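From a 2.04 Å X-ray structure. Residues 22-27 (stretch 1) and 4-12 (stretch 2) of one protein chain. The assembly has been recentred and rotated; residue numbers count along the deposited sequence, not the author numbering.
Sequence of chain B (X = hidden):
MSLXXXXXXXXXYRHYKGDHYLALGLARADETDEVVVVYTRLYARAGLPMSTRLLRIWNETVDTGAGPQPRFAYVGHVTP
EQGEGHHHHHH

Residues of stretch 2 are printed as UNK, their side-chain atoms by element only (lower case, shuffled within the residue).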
# COMPACT_ATOMS: atom_id res chain seq x y z
N LEU B 22 6.55 9.05 -4.30
CA LEU B 22 5.44 9.71 -3.62
C LEU B 22 4.88 8.75 -2.58
O LEU B 22 4.27 7.74 -2.94
CB LEU B 22 4.33 10.08 -4.61
CG LEU B 22 3.00 10.58 -4.00
CD1 LEU B 22 3.21 11.87 -3.22
CD2 LEU B 22 1.97 10.79 -5.11
N ALA B 23 5.10 9.06 -1.31
CA ALA B 23 4.57 8.23 -0.24
C ALA B 23 3.14 8.72 -0.01
O ALA B 23 2.93 9.89 0.33
CB ALA B 23 5.41 8.38 1.04
N LEU B 24 2.16 7.84 -0.20
CA LEU B 24 0.75 8.18 -0.04
C LEU B 24 0.29 8.11 1.41
O LEU B 24 -0.68 8.77 1.80
CB LEU B 24 -0.11 7.25 -0.89
CG LEU B 24 -0.02 7.38 -2.41
CD1 LEU B 24 -0.80 6.25 -3.06
CD2 LEU B 24 -0.54 8.75 -2.85
N GLY B 25 0.96 7.29 2.21
CA GLY B 25 0.60 7.17 3.61
C GLY B 25 1.05 5.84 4.20
O GLY B 25 1.72 5.05 3.54
N LEU B 26 0.67 5.60 5.46
CA LEU B 26 1.02 4.36 6.14
C LEU B 26 -0.12 3.36 5.96
O LEU B 26 -1.28 3.74 5.78
CB LEU B 26 1.24 4.61 7.63
CG LEU B 26 2.40 5.51 8.05
CD1 LEU B 26 2.38 5.68 9.57
CD2 LEU B 26 3.72 4.89 7.59
N ALA B 27 0.22 2.09 6.01
CA ALA B 27 -0.77 1.03 5.87
C ALA B 27 -0.37 -0.17 6.71
O ALA B 27 0.79 -0.37 7.04
CB ALA B 27 -0.92 0.63 4.41
N UNK B 4 7.44 5.94 15.78
CA UNK B 4 7.89 6.39 14.43
C UNK B 4 6.69 6.84 13.58
O UNK B 4 6.76 7.85 12.89
c UNK B 4 8.63 5.26 13.71
N UNK B 5 5.61 6.08 13.66
CA UNK B 5 4.39 6.38 12.91
C UNK B 5 3.98 7.85 13.03
O UNK B 5 3.76 8.53 12.02
c UNK B 5 3.22 4.09 12.91
se UNK B 5 1.78 3.07 13.71
c UNK B 5 0.27 4.07 13.03
c UNK B 5 3.23 5.52 13.42
N UNK B 6 3.89 8.33 14.26
CA UNK B 6 3.50 9.71 14.52
C UNK B 6 4.38 10.74 13.83
O UNK B 6 3.90 11.82 13.47
c UNK B 6 3.47 9.97 16.03
c UNK B 6 2.90 11.33 16.39
n UNK B 6 2.85 10.46 18.65
c UNK B 6 2.58 11.50 17.87
o UNK B 6 2.10 12.55 18.30
N UNK B 7 5.66 10.42 13.63
CA UNK B 7 6.57 11.37 12.98
C UNK B 7 6.63 11.20 11.46
O UNK B 7 7.24 12.01 10.77
o UNK B 7 8.66 10.93 15.84
c UNK B 7 7.98 11.25 13.57
c UNK B 7 8.04 11.66 15.04
o UNK B 7 7.46 12.72 15.40
N UNK B 8 6.01 10.16 10.94
CA UNK B 8 6.04 9.96 9.49
C UNK B 8 5.23 11.03 8.77
O UNK B 8 4.12 11.38 9.19
c UNK B 8 4.39 8.43 6.80
c UNK B 8 5.53 8.33 7.60
c UNK B 8 6.83 7.87 5.60
c UNK B 8 4.46 8.26 5.41
c UNK B 8 5.69 7.97 4.81
c UNK B 8 5.47 8.60 9.09
c UNK B 8 6.74 8.04 6.98
N UNK B 9 5.79 11.56 7.70
CA UNK B 9 5.10 12.57 6.91
C UNK B 9 4.97 12.08 5.47
O UNK B 9 5.97 11.91 4.78
c UNK B 9 6.18 16.14 8.04
c UNK B 9 5.74 14.68 8.21
n UNK B 9 4.66 18.74 5.92
c UNK B 9 5.46 18.16 6.81
n UNK B 9 5.34 16.86 7.08
n UNK B 9 6.39 18.90 7.42
c UNK B 9 5.86 13.90 6.92
N UNK B 10 3.74 11.83 5.01
CA UNK B 10 3.58 11.37 3.63
C UNK B 10 3.94 12.52 2.71
O UNK B 10 3.82 13.69 3.09
c UNK B 10 2.10 11.01 3.53
c UNK B 10 1.73 10.66 4.93
c UNK B 10 2.46 11.75 5.73
N UNK B 11 4.38 12.19 1.50
CA UNK B 11 4.77 13.22 0.55
C UNK B 11 5.87 12.72 -0.36
O UNK B 11 6.06 11.51 -0.49
N UNK B 12 6.61 13.63 -0.97
CA UNK B 12 7.68 13.26 -1.88
C UNK B 12 9.00 13.01 -1.16
O UNK B 12 9.42 13.81 -0.31
c UNK B 12 6.56 14.47 -3.78
c UNK B 12 7.86 14.34 -2.98
c UNK B 12 9.01 13.96 -3.93

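Position 4 carries a single side-chain carbon and nothing beyond it. That carbon, CB, comes no nearer to stretch 1 than 7.5 Å, the distance from CB of position 4 to Leu26 CD1, so it takes no part in the contact; a lone CB identifies Ala4.

Position 5 has three carbons and a selenium in an unbranched chain, the selenium lying between the second carbon and a terminal methyl. Its CA-to-CB bond points sideways, yet the second side-chain carbon lies 3.8 Å from CD1 of Leu26. The selenium settles the identity as selenomethionine, Met5, and the contacting atom is CG.

Position 6 shows three carbons in line, the third bearing one oxygen and one nitrogen. The CA-to-CB bond points away from stretch 1, and the nearest side-chain atom, CB, is still 7.8 Å from Leu26 CD1. The terminal amide on a three-carbon chain identifies Gln6. Position 7 has two carbons, the second carrying two oxygens: a carboxylate on a short stem, hence Asp7, whose side chain is also out of reach. Backbone hydrogen bonds from Asp7 N to Ala4 O (2.9 Å) and from the N of position 8 to Met5 O (3.0 Å) hold this 3-10 turn together.

Position 8 has one carbon followed by a ring of six carbons with no heteroatom or further substituent. The CA-to-CB bond points toward stretch 1, and the ring meets both CB of Ala23 and CD2 of Leu26. The bare six-membered ring is that of Phe8. Leu26 CD2 sits over one face, 4.0 Å from the ring centroid and 24° off the normal, a CH-pi arrangement; Ala23 CB approaches the edge, 3.8 Å from Phe8 CZ.

Position 9 extends three carbons, then a nitrogen, then a carbon carrying two more nitrogens. The guanidinium defines Arg9, directed away at CB and making no contact with stretch 1.

At position 10 three carbons close a ring onto the backbone N. Its CB lies 3.5 Å from Ala23 O, and a further ring carbon packs against Gly25. The closed ring identifies Pro10, and the second contact is Pro10 CG to Gly25 CA at 3.9 Å.

Position 11 has no side-chain atoms, and its backbone O lies 2.8 Å from Ala23 N; it is therefore Gly11. Its phi/psi of 150/-159° would jam a CB against the preceding carbonyl oxygen, so the backbone alone calls for glycine. Position 12 has one carbon bearing two others, and one of these branch carbons meets Leu22 CD1. The beta-branched trio gives Val12; its CG2 is 4.3 Å from Leu22 CD1.

The contact combines a short antiparallel pairing with an apolar cluster. Ala23 and Gly11 form the hydrogen-bonded pair: Ala23 N donates to Gly11 O at 2.8 Å and 161°, while the return bond from Gly11 N to Ala23 O, 3.0 Å at 130°, is weak because its N-H points well off the acceptor. Leu22 and Val12 form the neighbouring non-hydrogen-bonded pair, their side chains sharing one sheet face, whereas Ala23 CB lies on the other and meets Phe8. Beyond the pairing, Leu26 bridges Met5 and the Phe8 ring, extending the contact through side chains. Together the two stretches bury 417 Å², both sides summed.

Stretch 2 4-12: AMQDFRPGV
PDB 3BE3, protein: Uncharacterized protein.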